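Local coordinates for ABC transporter substrate binding protein (Ribose) (Agrobacterium vitis, PDB 4WUT), which binds the sugar beta-D-fucopyranose and, as a solute-binding protein of the periplasmic type, probably hands such sugars to an ABC transporter, at residues A[29-34]-A[161-166]; A[73-78]-A[94-99]; A[146-151]-A[238-243]; A[204-209]-A[228-233]. One frame throughout, in Å; residues are numbered along the deposited sequence.

Contact 1. Residues A[29-34]-A[161-166]; sequences IVKTVN and AGAGSE. With FCB (beta-D-fucopyranose), chain E.
Lys31 and Ser165 come together on one sugar hydroxyl, O3 of the bound beta-D-fucopyranose. The lysine donates from NZ to O3 at 2.8 Å, while Ser165 OG sits 3.0 Å from the same O3 and also hydrogen-bonds Tyr159 OH. Direct touching between the two segments is slight: Lys31 NZ passes 3.7 Å from Ser165 OG and 4.1 Å from the methyl CB of Ala163. The lysine chain leaves with CG beside the backbone N (chi1 -58°) and then runs fully extended, which carries the ammonium from the loop after strand 25-29 across to the start of helix 164-180. These two places belong to the two lobes of the periplasmic binding protein fold, and the sugar lies in the cleft between them. Asp114, Arg169 and Asn219 are among the other residues that hydrogen-bond the sugar. One shell further out, Ser115 OG hydrogen-bonds both Lys31 NZ and the backbone N of Ser165, fixing the two groups relative to each other. On the serine side the turn into the helix is pinned by Glu166. Its OE1 takes the backbone N of Gly162 at 3.0 Å, met from above the carboxylate plane, 52° out of it, and its OE2 pairs with Ser158 OG. On the lysine side Thr32 OG1 accepts from Asn34 N at 3.3 Å, an ST turn, and is also hydrogen-bonded to Pro62 O.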
# COMPACT_ATOMS: atom_id res chain seq x y z
N ILE A 29 -12.52 -7.37 -2.22
CA ILE A 29 -12.46 -6.38 -3.28
C ILE A 29 -11.26 -5.47 -3.06
O ILE A 29 -11.17 -4.75 -2.05
CB ILE A 29 -13.78 -5.56 -3.36
CG1 ILE A 29 -14.96 -6.48 -3.68
CG2 ILE A 29 -13.65 -4.43 -4.41
CD1 ILE A 29 -16.32 -5.82 -3.54
N VAL A 30 -10.31 -5.53 -3.99
CA VAL A 30 -9.07 -4.80 -3.85
C VAL A 30 -8.89 -3.79 -4.98
O VAL A 30 -9.75 -3.69 -5.86
CB VAL A 30 -7.85 -5.75 -3.78
CG1 VAL A 30 -7.94 -6.63 -2.52
CG2 VAL A 30 -7.72 -6.59 -5.02
N LYS A 31 -7.81 -3.00 -4.95
CA LYS A 31 -7.70 -1.90 -5.89
C LYS A 31 -7.42 -2.33 -7.33
O LYS A 31 -7.77 -1.63 -8.25
CB LYS A 31 -6.63 -0.91 -5.47
CG LYS A 31 -6.83 -0.28 -4.07
CD LYS A 31 -5.74 0.75 -3.82
CE LYS A 31 -5.70 1.27 -2.39
NZ LYS A 31 -4.62 2.26 -2.26
N THR A 32 -6.74 -3.47 -7.48
CA THR A 32 -6.50 -4.07 -8.78
C THR A 32 -6.04 -5.49 -8.53
O THR A 32 -5.49 -5.79 -7.48
CB THR A 32 -5.43 -3.33 -9.60
OG1 THR A 32 -5.32 -3.94 -10.89
CG2 THR A 32 -4.06 -3.35 -8.91
N VAL A 33 -6.30 -6.39 -9.47
CA VAL A 33 -5.83 -7.77 -9.30
C VAL A 33 -4.45 -7.92 -9.94
O VAL A 33 -3.69 -8.84 -9.60
CB VAL A 33 -6.81 -8.78 -9.91
CG1 VAL A 33 -8.05 -8.89 -9.03
CG2 VAL A 33 -7.18 -8.37 -11.34
N ASN A 34 -4.12 -6.99 -10.83
CA ASN A 34 -2.84 -7.00 -11.53
C ASN A 34 -1.69 -6.47 -10.68
O ASN A 34 -1.17 -5.38 -10.95
CB ASN A 34 -2.95 -6.14 -12.79
CG ASN A 34 -4.08 -6.57 -13.69
OD1 ASN A 34 -4.36 -7.77 -13.82
ND2 ASN A 34 -4.76 -5.60 -14.31
N ALA A 161 -3.05 10.15 -5.94
CA ALA A 161 -3.15 11.25 -4.99
C ALA A 161 -4.42 11.11 -4.16
O ALA A 161 -5.53 11.02 -4.70
CB ALA A 161 -3.15 12.57 -5.72
N GLY A 162 -4.25 11.13 -2.84
CA GLY A 162 -5.39 11.09 -1.94
C GLY A 162 -5.95 9.70 -1.68
O GLY A 162 -6.94 9.56 -0.97
N ALA A 163 -5.35 8.66 -2.26
CA ALA A 163 -5.76 7.33 -1.91
C ALA A 163 -5.44 7.13 -0.40
O ALA A 163 -4.53 7.78 0.13
CB ALA A 163 -5.08 6.30 -2.80
N GLY A 164 -6.22 6.33 0.29
CA GLY A 164 -6.14 6.28 1.73
C GLY A 164 -4.75 6.04 2.26
O GLY A 164 -4.29 6.77 3.14
N SER A 165 -4.07 5.02 1.75
CA SER A 165 -2.70 4.74 2.26
C SER A 165 -1.72 5.86 1.87
O SER A 165 -0.76 6.15 2.60
CB SER A 165 -2.22 3.40 1.72
OG SER A 165 -2.23 3.41 0.30
N GLU A 166 -1.99 6.51 0.75
CA GLU A 166 -1.08 7.52 0.21
C GLU A 166 -1.05 8.77 1.08
O GLU A 166 0.01 9.38 1.25
CB GLU A 166 -1.53 7.90 -1.21
CG GLU A 166 -0.51 8.66 -2.02
CD GLU A 166 -0.60 10.19 -1.90
OE1 GLU A 166 -1.64 10.70 -1.42
OE2 GLU A 166 0.37 10.88 -2.29
C1 FCB E . 0.84 -0.75 -1.46
C2 FCB E . -0.29 0.17 -0.99
C3 FCB E . -1.54 -0.19 -1.58
C4 FCB E . -1.42 -0.28 -3.12
C5 FCB E . -0.22 -1.23 -3.39
C6 FCB E . 0.05 -1.43 -4.91
O1 FCB E . 1.98 -0.13 -1.10
O2 FCB E . -0.37 0.01 0.45
O3 FCB E . -2.49 0.84 -1.19
O4 FCB E . -1.25 1.03 -3.72
O5 FCB E . 0.92 -0.69 -2.87

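Contact 2. Residues A[73-78]-A[94-99]; sequences NMVENA and DALVPA
The backbones come nearest at Glu76 and Ala99, whose CA atoms stand 5.6 Å apart, a spacing the small alanine side chain makes possible. Residues 73-78 are a regular piece of helix 68-80. Residues 94-99 begin with a type I beta turn from Asp94 to Val97, closed by Val97 N to Asp94 O at 3.1 Å, and pass into helix 97-105. Strand 85-88 lies between the two helices in the chain, so the contact joins successive helices of the alternating beta-alpha units that build the N-terminal lobe of this periplasmic binding protein. Before the turn, Asp92 OD2 accepts hydrogen bonds from the backbone N atoms of Asp94 and Ala95.

Val75 carries most of the apolar contact from helix 68-80, and its two methyls go to different partners. With CG1 anti to the backbone N (chi1 175°), that methyl lies against Ala99 CB at 3.7 Å. The other, CG2, meets Leu96 CD1 at 3.9 Å, the two side chains crossing at a slant. Leu96 is itself bedded against Ile68, Gln71 and Val72, one to two turns earlier on the same helix, and against Pro90. Glu76 flanks this buried patch on its partly exposed side; there the aliphatic stem does the touching, its CG lying 4.1 Å from Ala99 CB.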
# COMPACT_ATOMS: atom_id res chain seq x y z
N ASN A 73 -18.67 0.27 -8.40
CA ASN A 73 -19.60 -0.66 -9.02
C ASN A 73 -19.49 -2.08 -8.44
O ASN A 73 -20.51 -2.74 -8.17
CB ASN A 73 -19.38 -0.62 -10.54
CG ASN A 73 -20.22 -1.62 -11.27
OD1 ASN A 73 -19.79 -2.76 -11.49
ND2 ASN A 73 -21.40 -1.20 -11.69
N MSE A 74 -18.26 -2.55 -8.21
CA MSE A 74 -18.05 -3.87 -7.62
C MSE A 74 -18.63 -4.00 -6.22
O MSE A 74 -19.23 -5.01 -5.89
CB MSE A 74 -16.57 -4.21 -7.57
CG MSE A 74 -16.03 -4.53 -8.91
SE MSE A 74 -14.16 -5.11 -8.77
CE MSE A 74 -13.88 -5.48 -10.66
N VAL A 75 -18.41 -2.98 -5.39
CA VAL A 75 -18.95 -3.04 -4.04
C VAL A 75 -20.50 -2.98 -4.07
O VAL A 75 -21.19 -3.76 -3.39
CB VAL A 75 -18.38 -1.89 -3.19
CG1 VAL A 75 -19.02 -1.89 -1.82
CG2 VAL A 75 -16.86 -1.98 -3.09
N GLU A 76 -21.06 -2.09 -4.89
CA GLU A 76 -22.50 -2.00 -5.02
C GLU A 76 -23.07 -3.34 -5.44
O GLU A 76 -24.11 -3.77 -4.95
CB GLU A 76 -22.87 -0.99 -6.10
CG GLU A 76 -22.65 0.45 -5.70
CD GLU A 76 -22.90 1.39 -6.88
OE1 GLU A 76 -23.05 0.90 -8.04
OE2 GLU A 76 -22.92 2.61 -6.65
N ASN A 77 -22.42 -3.98 -6.40
CA ASN A 77 -22.88 -5.25 -6.91
C ASN A 77 -22.83 -6.35 -5.85
O ASN A 77 -23.72 -7.20 -5.77
CB ASN A 77 -22.07 -5.64 -8.14
CG ASN A 77 -22.39 -4.77 -9.36
OD1 ASN A 77 -23.41 -4.07 -9.39
ND2 ASN A 77 -21.53 -4.83 -10.37
N ALA A 78 -21.78 -6.32 -5.03
CA ALA A 78 -21.65 -7.25 -3.91
C ALA A 78 -22.82 -7.08 -2.94
O ALA A 78 -23.40 -8.05 -2.46
CB ALA A 78 -20.31 -7.08 -3.21
N ASP A 94 -13.16 8.64 -0.05
CA ASP A 94 -14.45 9.31 -0.12
C ASP A 94 -15.43 8.66 -1.10
O ASP A 94 -16.61 8.47 -0.79
CB ASP A 94 -14.23 10.78 -0.46
CG ASP A 94 -13.45 11.50 0.61
OD1 ASP A 94 -13.98 11.65 1.72
OD2 ASP A 94 -12.29 11.91 0.34
N ALA A 95 -14.95 8.34 -2.30
CA ALA A 95 -15.83 7.81 -3.33
C ALA A 95 -16.47 6.50 -2.93
O ALA A 95 -17.55 6.17 -3.45
CB ALA A 95 -15.09 7.65 -4.63
N LEU A 96 -15.82 5.73 -2.06
CA LEU A 96 -16.34 4.42 -1.66
C LEU A 96 -17.31 4.47 -0.46
O LEU A 96 -17.96 3.47 -0.15
CB LEU A 96 -15.20 3.46 -1.34
CG LEU A 96 -14.57 2.72 -2.53
CD1 LEU A 96 -15.57 1.69 -3.08
CD2 LEU A 96 -14.08 3.65 -3.63
N VAL A 97 -17.44 5.64 0.17
CA VAL A 97 -18.30 5.74 1.35
C VAL A 97 -19.78 5.40 1.09
O VAL A 97 -20.37 4.64 1.85
CB VAL A 97 -18.16 7.09 2.01
CG1 VAL A 97 -19.14 7.18 3.18
CG2 VAL A 97 -16.73 7.27 2.50
N PRO A 98 -20.37 5.93 0.00
CA PRO A 98 -21.79 5.61 -0.21
C PRO A 98 -22.07 4.12 -0.39
O PRO A 98 -23.08 3.64 0.13
CB PRO A 98 -22.12 6.39 -1.49
CG PRO A 98 -21.19 7.55 -1.43
CD PRO A 98 -19.92 6.99 -0.91
N ALA A 99 -21.19 3.40 -1.07
CA ALA A 99 -21.39 1.97 -1.26
C ALA A 99 -21.21 1.19 0.04
O ALA A 99 -21.94 0.23 0.31
CB ALA A 99 -20.45 1.44 -2.34

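Contact 3. Residues A[146-151]-A[238-243]; sequences QKVGTE and KLVAIG
The C-terminal end of helix 133-148 packs against the start of strand 240-244 in the second lobe of the periplasmic binding protein fold, with Val240 facing Lys147 and Val148. The CA atoms of Val148 and Val240 are 6.8 Å apart, so side chains alone bridge the gap. Val148 presents one methyl: its CG2 rests 3.6 Å from Val240 CG2. The exposed Lys147 lies over the same valine with its aliphatic part. Its chain kinks at chi2 (74°) and again at chi4, which folds the ammonium back until NZ is 4.0 Å from Val240 CG2. Lys147 CG is modelled only 3.2 Å from Val240 CG2, closer than normal carbon contact, and the fine detail of that lysine is therefore doubtful. Directly after Val148 the helix breaks off at Gly149, where phi turns positive (87°).

Further in, Val240 and Ile242 both reach Met144, one turn back along helix 133-148. Backbone hydrogen bonds tie Val240 to Lys213, just before strand 214-217, and to Ile215 on it, and Ala241 to Glu260 at the other edge, while Ala241 turns its methyl to Met226 and Ile230 of helix 220-232.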
# COMPACT_ATOMS: atom_id res chain seq x y z
N GLN A 146 19.35 9.90 7.00
CA GLN A 146 20.56 9.31 7.53
C GLN A 146 21.57 9.01 6.45
O GLN A 146 22.77 9.04 6.69
CB GLN A 146 20.18 8.09 8.37
CG GLN A 146 19.42 8.52 9.63
CD GLN A 146 20.20 9.52 10.46
OE1 GLN A 146 19.72 10.61 10.79
NE2 GLN A 146 21.41 9.17 10.74
N LYS A 147 21.11 8.81 5.21
CA LYS A 147 22.04 8.51 4.14
C LYS A 147 22.38 9.75 3.33
O LYS A 147 23.54 9.92 2.92
CB LYS A 147 21.49 7.38 3.25
CG LYS A 147 22.37 7.02 2.10
CD LYS A 147 23.59 6.22 2.51
CE LYS A 147 24.58 6.14 1.35
NZ LYS A 147 25.01 7.50 0.88
N VAL A 148 21.41 10.65 3.17
CA VAL A 148 21.57 11.82 2.32
C VAL A 148 22.12 13.03 3.07
O VAL A 148 22.80 13.87 2.48
CB VAL A 148 20.22 12.21 1.70
CG1 VAL A 148 20.23 13.65 1.19
CG2 VAL A 148 19.85 11.21 0.60
N GLY A 149 21.85 13.09 4.37
CA GLY A 149 22.07 14.31 5.13
C GLY A 149 20.84 15.22 5.06
O GLY A 149 19.74 14.80 4.69
N THR A 150 21.06 16.50 5.36
CA THR A 150 19.95 17.41 5.60
C THR A 150 19.87 18.58 4.62
O THR A 150 18.99 19.43 4.76
CB THR A 150 20.02 17.96 7.06
OG1 THR A 150 21.34 18.46 7.32
CG2 THR A 150 19.69 16.86 8.05
N GLU A 151 20.77 18.60 3.63
CA GLU A 151 20.82 19.65 2.62
C GLU A 151 20.79 19.03 1.23
O GLU A 151 21.40 18.00 0.98
CB GLU A 151 22.09 20.50 2.77
CG GLU A 151 22.19 21.26 4.07
CD GLU A 151 23.59 21.80 4.34
OE1 GLU A 151 24.28 22.20 3.38
OE2 GLU A 151 24.01 21.82 5.51
N LYS A 238 24.19 6.16 -7.24
CA LYS A 238 24.65 7.55 -7.35
C LYS A 238 23.65 8.55 -6.76
O LYS A 238 23.88 9.76 -6.78
CB LYS A 238 24.92 7.93 -8.80
CG LYS A 238 26.01 7.10 -9.46
CD LYS A 238 26.34 7.64 -10.84
CE LYS A 238 27.35 6.76 -11.56
NZ LYS A 238 28.60 6.60 -10.78
N LEU A 239 22.55 8.02 -6.26
CA LEU A 239 21.64 8.76 -5.40
C LEU A 239 20.94 7.74 -4.54
O LEU A 239 20.96 6.54 -4.83
CB LEU A 239 20.63 9.62 -6.18
CG LEU A 239 19.46 8.94 -6.90
CD1 LEU A 239 18.48 10.02 -7.36
CD2 LEU A 239 19.97 8.12 -8.08
N VAL A 240 20.34 8.21 -3.45
CA VAL A 240 19.74 7.34 -2.45
C VAL A 240 18.26 7.13 -2.78
O VAL A 240 17.47 8.06 -2.75
CB VAL A 240 19.87 7.97 -1.05
CG1 VAL A 240 19.22 7.10 0.01
CG2 VAL A 240 21.35 8.21 -0.69
N ALA A 241 17.91 5.90 -3.06
CA ALA A 241 16.55 5.54 -3.40
C ALA A 241 15.91 4.68 -2.31
O ALA A 241 16.51 3.69 -1.83
CB ALA A 241 16.53 4.82 -4.73
N ILE A 242 14.71 5.08 -1.88
CA ILE A 242 13.97 4.35 -0.87
C ILE A 242 12.60 3.98 -1.43
O ILE A 242 11.95 4.83 -2.00
CB ILE A 242 13.88 5.15 0.44
CG1 ILE A 242 15.31 5.32 1.00
CG2 ILE A 242 12.95 4.47 1.44
CD1 ILE A 242 15.40 5.89 2.37
N GLY A 243 12.20 2.72 -1.27
CA GLY A 243 10.91 2.29 -1.79
C GLY A 243 9.96 1.80 -0.71
O GLY A 243 10.25 1.87 0.48

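Contact 4. Residues A[204-209]-A[228-233]; sequences DVLAAN and RAIKQA. With CA (calcium ion), chain F.
Leu206 pushes a single methyl, CD1, into the surface of the next helix, where Ile230 and Ala233 receive it. The helices are 195-208 and 220-232, consecutive in the alternating beta-alpha order of the second lobe of this periplasmic binding protein, with strand 214-217 between them in the chain. The close-packed part is this one methyl. Leu206 CD1 lies 4.0 Å from Ile230 CA and 4.2 Å from Ile230 CG1, so it rests on the helix backbone as well as on a side chain, and Ala233 CB meets the same CD1 at 4.0 Å. With CG beside the backbone N (chi1 -66°), the leucine is directed at the second helix, and Leu212, Lys235 and Leu239 pack around it from the following loops. Ala229, one turn before Ala233, is covered by Thr202 and Thr203 of the opposing helix.

The outer side is looser. There Asp204, partly exposed, spends its carboxylate on a calcium ion, gripping it with both oxygens, OD1 at 2.4 Å and OD2 at 2.5 Å; a water and Asn200 OD1, one turn earlier on the helix, are further ligands. Asn209, by contrast, is buried past the end of helix 195-208 and turns back on it, with OD1 hydrogen-bonded to Lys153 NZ. Its ND2 donates to Val205 O at 2.9 Å, nearly straight (161°), in the carbonyl plane and on a lone pair of that oxygen.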
# COMPACT_ATOMS: atom_id res chain seq x y z
N ASP A 204 12.36 11.29 -16.11
CA ASP A 204 12.22 12.70 -16.31
C ASP A 204 12.73 13.52 -15.12
O ASP A 204 13.37 14.53 -15.34
CB ASP A 204 10.77 13.02 -16.67
CG ASP A 204 10.38 12.48 -18.06
OD1 ASP A 204 11.27 12.14 -18.88
OD2 ASP A 204 9.17 12.38 -18.33
N VAL A 205 12.45 13.08 -13.90
CA VAL A 205 12.94 13.77 -12.71
C VAL A 205 14.46 13.72 -12.62
O VAL A 205 15.08 14.70 -12.24
CB VAL A 205 12.27 13.24 -11.45
CG1 VAL A 205 12.82 13.97 -10.23
CG2 VAL A 205 10.82 13.43 -11.51
N LEU A 206 15.04 12.61 -13.01
CA LEU A 206 16.48 12.46 -13.02
C LEU A 206 17.11 13.39 -14.06
O LEU A 206 18.16 14.02 -13.79
CB LEU A 206 16.92 11.02 -13.27
CG LEU A 206 16.57 10.00 -12.18
CD1 LEU A 206 16.82 8.59 -12.68
CD2 LEU A 206 17.30 10.25 -10.85
N ALA A 207 16.52 13.47 -15.24
CA ALA A 207 17.07 14.30 -16.28
C ALA A 207 16.94 15.80 -15.96
O ALA A 207 17.76 16.59 -16.36
CB ALA A 207 16.42 13.99 -17.62
N ALA A 208 15.87 16.16 -15.25
CA ALA A 208 15.60 17.53 -14.86
C ALA A 208 16.45 17.98 -13.69
O ALA A 208 16.61 19.17 -13.49
CB ALA A 208 14.13 17.69 -14.51
N ASN A 209 16.95 17.03 -12.90
CA ASN A 209 17.62 17.36 -11.65
C ASN A 209 18.96 16.62 -11.49
O ASN A 209 19.06 15.62 -10.77
CB ASN A 209 16.72 17.06 -10.45
CG ASN A 209 15.43 17.85 -10.49
OD1 ASN A 209 15.39 19.02 -10.07
ND2 ASN A 209 14.38 17.21 -10.97
N ARG A 228 13.96 0.84 -11.96
CA ARG A 228 14.32 0.54 -13.34
C ARG A 228 14.82 1.79 -14.05
O ARG A 228 15.78 1.72 -14.82
CB ARG A 228 13.13 -0.06 -14.09
CG ARG A 228 12.74 -1.41 -13.59
CD ARG A 228 11.65 -2.05 -14.42
NE ARG A 228 11.31 -3.36 -13.87
CZ ARG A 228 10.32 -4.13 -14.31
NH1 ARG A 228 9.59 -3.73 -15.34
NH2 ARG A 228 10.08 -5.29 -13.73
N ALA A 229 14.19 2.93 -13.79
CA ALA A 229 14.63 4.21 -14.35
C ALA A 229 16.04 4.58 -13.91
O ALA A 229 16.84 5.04 -14.72
CB ALA A 229 13.66 5.33 -13.99
N ILE A 230 16.32 4.42 -12.62
CA ILE A 230 17.64 4.73 -12.09
C ILE A 230 18.72 3.88 -12.77
O ILE A 230 19.77 4.37 -13.19
CB ILE A 230 17.65 4.49 -10.58
CG1 ILE A 230 16.77 5.52 -9.86
CG2 ILE A 230 19.05 4.53 -10.04
CD1 ILE A 230 16.49 5.18 -8.44
N LYS A 231 18.43 2.59 -12.90
CA LYS A 231 19.37 1.67 -13.52
C LYS A 231 19.60 2.07 -14.96
O LYS A 231 20.73 2.14 -15.42
CB LYS A 231 18.83 0.26 -13.44
CG LYS A 231 19.00 -0.39 -12.09
CD LYS A 231 18.67 -1.86 -12.14
CE LYS A 231 19.53 -2.59 -13.13
NZ LYS A 231 20.98 -2.29 -12.94
N GLN A 232 18.51 2.32 -15.67
CA GLN A 232 18.60 2.67 -17.09
C GLN A 232 19.34 4.00 -17.34
O GLN A 232 20.00 4.18 -18.38
CB GLN A 232 17.20 2.74 -17.69
CG GLN A 232 16.60 1.35 -17.87
CD GLN A 232 15.18 1.35 -18.45
OE1 GLN A 232 14.74 2.31 -19.11
NE2 GLN A 232 14.46 0.26 -18.21
N ALA A 233 19.26 4.92 -16.40
CA ALA A 233 19.96 6.19 -16.47
C ALA A 233 21.45 6.09 -16.13
O ALA A 233 22.17 7.08 -16.27
CB ALA A 233 19.28 7.19 -15.54
CA CA F . 9.70 11.47 -20.57
O HOH W 1 11.78 10.32 -21.18

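How the contacts relate
From the N terminus, contact 1 opens at 29-34 and closes only at 161-166, binding the two lobes across the sugar. Contact 2 is nested within that long loop and stays in the first lobe; the two touch where Ile29 CD1 packs on Met74 and Val75. Contact 3 opens at 146-151, before contact 1 has closed, so these two cross along the chain; it ends at 238-243, having enclosed contact 4. Contacts 3 and 4 touch each other in the second lobe, where helix 220-232 is followed in the chain by strand 240-244. Contacts 2 and 3 lie on opposite sides of the chain's centre, about 40 Å apart between centres.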